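Local coordinates for iron-sulfur cluster assembly scaffold protein IscU (Streptococcus pyogenes, PDB 1SU0), which probably serves as a scaffold on which iron-sulfur clusters are assembled before transfer to other proteins, and holds a zinc ion in this structure, at residues A[40-45]-A[63-68]; A[73-78]-A[130-135]. All blocks are in the same frame, centred on the assembly; numbering follows the deposited sequence.

Interaction 1: residues A[40-45]-A[63-68]; sequences CGDVIS and NGCTIS. With ZN (zinc ion), chain B.
The carboxylate of Asp42 has the zinc ion in its plane, at the OD1 edge, while Cys65 N, Gly64 CA and Ser68 all lie over one and the same face. Asp42 OD1 binds the zinc ion at 2.4 Å, while Asp42 OD2 accepts the N-H of Cys65 (N to OD2 3.1 Å) from 39° out of the plane. Gly64, which carries no side chain, brings its CA to 3.2 Å from Asp42 OD2. Ser68 CB and OG cover that face nearer OD1, and OG is hydrogen-bonded to Cys127 O. This is the metal site of the IscU scaffold: Cys65 SG binds zinc at 2.6 Å, Cys40 SG is the longer ligand at 2.8 Å, and Cys127 completes the four-residue site. The zinc probably stands in for an iron-sulfur centre. Cys65 is also the N-cap of helix 66-79. Its SG sits between the backbone N and the carbonyl carbon (chi1 74°), turned back over the first turn, where Ser68 N reaches Cys65 SG in a weak bond of 3.5 Å. Where strands 43-50 and 55-63 end their pairing, Val43 N donates to Asn63 O at 3.0 Å in a bent bond (134°), and Asn63 N donates to Val43 O.

Interaction 2: residues A[73-78]-A[130-135]; sequences SMMTDA and LAWNAL
Helices 66-79 and 122-139 pack together through Met75, whose side chain lies over one face of the Trp132 indole and goes on to meet Ala131 and Leu135. The short segments pass 9.3 Å apart between axes, at 45° between their N-to-C directions. CG of Met75 makes a CH-pi contact over the six-membered ring of Trp132, 3.5 Å from its centroid. CB of Met75 follows alongside, above CE2 and CZ2 of the indole. With CG anti to the backbone N, the Met75 chain runs out from its helix, then bends twice (chi2 -84°, chi3 -64°). The first bend lifts SD away from the ring, where it keeps a Met-aromatic contact, obliquely placed, with Met75 SD 5.1 Å from the centroid of the Trp132 six-membered ring. The same Met75 sulfur touches the CD2 branch of Leu135 at 3.8 Å. After the second bend the methyl comes down on Ala131, with Met75 CE to Ala131 CB at 3.6 Å. In this alpha+beta fold both helices cover the antiparallel sheet, and Met75 also meets Leu46 and Ile58 on its strands. One turn on, Ala78 CB approaches Trp132 CH2 at 3.9 Å. The indole stacks with Phe94 of helix 84-97 as well, which ties a third helix to the pair.

Helix 66-79 takes part in both contacts: its N-cap, Cys65, is one of the zinc ligands of interaction 1, and its later turns carry the methionine of interaction 2. The first contact is partly buried, its centre about 11 Å from the centre of the chain, and depends on polar groups, thiolate and carboxylate ligands and backbone bonds. The second is centred about 2 Å from that point and is wholly apolar across its segments. The two interactions meet where Leu130 and Ala134 of helix 122-139 pack on Asp42 and Ile44, with Leu130 CD2 at 3.5 Å from Asp42 CB. The hydrophobic core thus reaches the back of a zinc-binding side chain.

Interaction 1: residues A[40-45]-A[63-68]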
loop_
_atom_site.group_PDB
_atom_site.type_symbol
_atom_site.label_atom_id
_atom_site.label_comp_id
_atom_site.label_asym_id
_atom_site.label_seq_id
_atom_site.Cartn_x
_atom_site.Cartn_y
_atom_site.Cartn_z
ATOM N N CYS A 40 -11.212 -6.702 -10.218
ATOM C CA CYS A 40 -10.190 -7.715 -10.384
ATOM C C CYS A 40 -10.318 -8.884 -9.416
ATOM O O CYS A 40 -9.966 -10.014 -9.752
ATOM C CB CYS A 40 -8.821 -7.072 -10.180
ATOM S SG CYS A 40 -7.460 -8.139 -10.671
ATOM N N GLY A 41 -10.776 -8.596 -8.204
ATOM C CA GLY A 41 -10.984 -9.607 -7.178
ATOM C C GLY A 41 -9.946 -9.537 -6.070
ATOM O O GLY A 41 -9.590 -10.564 -5.493
ATOM N N ASP A 42 -9.465 -8.336 -5.759
ATOM C CA ASP A 42 -8.504 -8.185 -4.678
ATOM C C ASP A 42 -9.269 -7.965 -3.371
ATOM O O ASP A 42 -10.399 -7.532 -3.399
ATOM C CB ASP A 42 -7.509 -7.050 -4.964
ATOM C CG ASP A 42 -6.940 -7.103 -6.385
ATOM O OD1 ASP A 42 -6.836 -6.034 -7.027
ATOM O OD2 ASP A 42 -6.585 -8.164 -6.945
ATOM N N VAL A 43 -8.677 -8.336 -2.242
ATOM C CA VAL A 43 -9.260 -8.097 -0.922
ATOM C C VAL A 43 -8.145 -7.907 0.122
ATOM O O VAL A 43 -7.060 -8.482 0.002
ATOM C CB VAL A 43 -10.212 -9.229 -0.443
ATOM C CG1 VAL A 43 -11.183 -9.659 -1.531
ATOM C CG2 VAL A 43 -9.431 -10.433 0.044
ATOM N N ILE A 44 -8.397 -7.082 1.133
ATOM C CA ILE A 44 -7.409 -6.896 2.175
ATOM C C ILE A 44 -7.998 -6.599 3.548
ATOM O O ILE A 44 -8.933 -5.848 3.691
ATOM C CB ILE A 44 -6.412 -5.783 1.767
ATOM C CG1 ILE A 44 -5.289 -5.683 2.804
ATOM C CG2 ILE A 44 -7.158 -4.454 1.562
ATOM C CD1 ILE A 44 -4.110 -4.898 2.331
ATOM N N SER A 45 -7.397 -7.205 4.550
ATOM C CA SER A 45 -7.730 -6.985 5.926
ATOM C C SER A 45 -6.464 -6.357 6.440
ATOM O O SER A 45 -5.414 -6.992 6.439
ATOM C CB SER A 45 -8.019 -8.318 6.607
ATOM O OG SER A 45 -8.349 -8.171 7.968
ATOM N N ASN A 63 -6.075 -11.309 -0.822
ATOM C CA ASN A 63 -5.921 -12.074 -2.052
ATOM C C ASN A 63 -6.018 -11.145 -3.228
ATOM O O ASN A 63 -7.048 -10.503 -3.420
ATOM C CB ASN A 63 -7.004 -13.133 -2.167
ATOM C CG ASN A 63 -7.334 -13.486 -3.616
ATOM O OD1 ASN A 63 -6.671 -14.333 -4.236
ATOM N ND2 ASN A 63 -8.373 -12.845 -4.158
ATOM N N GLY A 64 -4.953 -11.076 -4.015
ATOM C CA GLY A 64 -4.991 -10.287 -5.226
ATOM C C GLY A 64 -3.953 -10.636 -6.267
ATOM O O GLY A 64 -3.097 -11.496 -6.061
ATOM N N CYS A 65 -4.072 -9.934 -7.393
ATOM C CA CYS A 65 -3.069 -9.917 -8.439
ATOM C C CYS A 65 -1.685 -9.530 -7.896
ATOM O O CYS A 65 -1.554 -9.057 -6.767
ATOM C CB CYS A 65 -3.519 -9.002 -9.600
ATOM S SG CYS A 65 -3.452 -7.213 -9.346
ATOM N N THR A 66 -0.656 -9.771 -8.701
ATOM C CA THR A 66 0.707 -9.398 -8.342
ATOM C C THR A 66 0.793 -7.946 -7.940
ATOM O O THR A 66 1.407 -7.611 -6.931
ATOM C CB THR A 66 1.634 -9.635 -9.526
ATOM O OG1 THR A 66 1.775 -11.031 -9.729
ATOM C CG2 THR A 66 3.065 -9.169 -9.214
ATOM N N ILE A 67 0.186 -7.084 -8.750
ATOM C CA ILE A 67 0.265 -5.638 -8.561
ATOM C C ILE A 67 -0.288 -5.246 -7.200
ATOM O O ILE A 67 0.318 -4.472 -6.479
ATOM C CB ILE A 67 -0.557 -4.913 -9.643
ATOM C CG1 ILE A 67 -0.031 -5.226 -11.060
ATOM C CG2 ILE A 67 -0.642 -3.384 -9.335
ATOM C CD1 ILE A 67 1.332 -4.707 -11.345
ATOM N N SER A 68 -1.435 -5.818 -6.853
ATOM C CA SER A 68 -2.190 -5.408 -5.668
ATOM C C SER A 68 -1.539 -5.869 -4.384
ATOM O O SER A 68 -1.543 -5.163 -3.410
ATOM C CB SER A 68 -3.584 -6.003 -5.725
ATOM O OG SER A 68 -4.330 -5.501 -4.644
HETATM ZN ZN ZN B . -5.878 -6.423 -9.201
#

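Interaction 2: residues A[73-78]-A[130-135]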
loop_
_atom_site.group_PDB
_atom_site.type_symbol
_atom_site.label_atom_id
_atom_site.label_comp_id
_atom_site.label_asym_id
_atom_site.label_seq_id
_atom_site.Cartn_x
_atom_site.Cartn_y
_atom_site.Cartn_z
ATOM N N SER A 73 2.051 -4.555 0.269
ATOM C CA SER A 73 3.260 -4.835 1.010
ATOM C C SER A 73 4.110 -3.572 1.085
ATOM O O SER A 73 4.566 -3.169 2.153
ATOM C CB SER A 73 3.981 -6.005 0.346
ATOM O OG SER A 73 5.272 -6.161 0.856
ATOM N N MET A 74 4.286 -2.918 -0.046
ATOM C CA MET A 74 5.074 -1.684 -0.101
ATOM C C MET A 74 4.432 -0.522 0.693
ATOM O O MET A 74 5.115 0.283 1.325
ATOM C CB MET A 74 5.263 -1.285 -1.558
ATOM C CG MET A 74 6.082 -2.273 -2.392
ATOM S SD MET A 74 5.724 -2.011 -4.331
ATOM C CE MET A 74 7.353 -2.831 -5.124
ATOM N N MET A 75 3.112 -0.435 0.662
ATOM C CA MET A 75 2.391 0.551 1.462
ATOM C C MET A 75 2.764 0.433 2.959
ATOM O O MET A 75 3.030 1.444 3.603
ATOM C CB MET A 75 0.893 0.384 1.243
ATOM C CG MET A 75 0.019 1.366 2.021
ATOM S SD MET A 75 -0.324 0.750 3.854
ATOM C CE MET A 75 -1.374 -0.921 3.503
ATOM N N THR A 76 2.834 -0.786 3.491
ATOM C CA THR A 76 3.149 -0.987 4.906
ATOM C C THR A 76 4.535 -0.462 5.244
ATOM O O THR A 76 4.731 0.139 6.285
ATOM C CB THR A 76 3.098 -2.487 5.331
ATOM O OG1 THR A 76 4.159 -3.226 4.702
ATOM C CG2 THR A 76 1.803 -3.168 4.898
ATOM N N ASP A 77 5.497 -0.723 4.373
ATOM C CA ASP A 77 6.838 -0.257 4.591
ATOM C C ASP A 77 6.838 1.274 4.653
ATOM O O ASP A 77 7.564 1.871 5.453
ATOM C CB ASP A 77 7.750 -0.685 3.444
ATOM C CG ASP A 77 8.221 -2.122 3.538
ATOM O OD1 ASP A 77 7.920 -2.845 4.504
ATOM O OD2 ASP A 77 8.937 -2.604 2.645
ATOM N N ALA A 78 6.033 1.898 3.792
ATOM C CA ALA A 78 6.075 3.351 3.589
ATOM C C ALA A 78 5.429 4.151 4.698
ATOM O O ALA A 78 5.728 5.333 4.851
ATOM C CB ALA A 78 5.398 3.728 2.263
ATOM N N LEU A 130 -5.793 0.020 -3.496
ATOM C CA LEU A 130 -6.596 -0.678 -2.495
ATOM C C LEU A 130 -6.024 -0.605 -1.084
ATOM O O LEU A 130 -6.719 -0.243 -0.136
ATOM C CB LEU A 130 -6.801 -2.152 -2.906
ATOM C CG LEU A 130 -7.664 -3.077 -2.015
ATOM C CD1 LEU A 130 -8.942 -2.458 -1.525
ATOM C CD2 LEU A 130 -7.992 -4.350 -2.773
ATOM N N ALA A 131 -4.758 -0.953 -0.941
ATOM C CA ALA A 131 -4.107 -0.938 0.367
ATOM C C ALA A 131 -4.098 0.469 0.960
ATOM O O ALA A 131 -4.387 0.669 2.152
ATOM C CB ALA A 131 -2.726 -1.442 0.252
ATOM N N TRP A 132 -3.775 1.440 0.116
ATOM C CA TRP A 132 -3.712 2.814 0.561
ATOM C C TRP A 132 -5.050 3.278 1.121
ATOM O O TRP A 132 -5.081 3.957 2.128
ATOM C CB TRP A 132 -3.232 3.711 -0.579
ATOM C CG TRP A 132 -1.816 3.450 -0.905
ATOM C CD1 TRP A 132 -1.340 2.631 -1.892
ATOM C CD2 TRP A 132 -0.675 3.950 -0.206
ATOM N NE1 TRP A 132 0.028 2.603 -1.852
ATOM C CE2 TRP A 132 0.467 3.421 -0.842
ATOM C CE3 TRP A 132 -0.496 4.807 0.892
ATOM C CZ2 TRP A 132 1.763 3.714 -0.419
ATOM C CZ3 TRP A 132 0.796 5.090 1.319
ATOM C CH2 TRP A 132 1.903 4.555 0.661
ATOM N N ASN A 133 -6.143 2.855 0.498
ATOM C CA ASN A 133 -7.491 3.255 0.922
ATOM C C ASN A 133 -7.944 2.513 2.162
ATOM O O ASN A 133 -8.743 3.025 2.929
ATOM C CB ASN A 133 -8.484 3.075 -0.230
ATOM C CG ASN A 133 -8.109 3.910 -1.459
ATOM O OD1 ASN A 133 -8.771 3.844 -2.489
ATOM N ND2 ASN A 133 -7.007 4.659 -1.363
ATOM N N ALA A 134 -7.420 1.313 2.380
ATOM C CA ALA A 134 -7.708 0.579 3.616
ATOM C C ALA A 134 -6.947 1.243 4.750
ATOM O O ALA A 134 -7.343 1.158 5.911
ATOM C CB ALA A 134 -7.328 -0.900 3.497
ATOM N N LEU A 135 -5.854 1.906 4.401
ATOM C CA LEU A 135 -5.115 2.692 5.357
ATOM C C LEU A 135 -5.906 3.942 5.695
ATOM O O LEU A 135 -6.095 4.241 6.867
ATOM C CB LEU A 135 -3.739 3.075 4.806
ATOM C CG LEU A 135 -2.873 3.893 5.757
ATOM C CD1 LEU A 135 -2.757 3.205 7.097
ATOM C CD2 LEU A 135 -1.502 4.096 5.159
#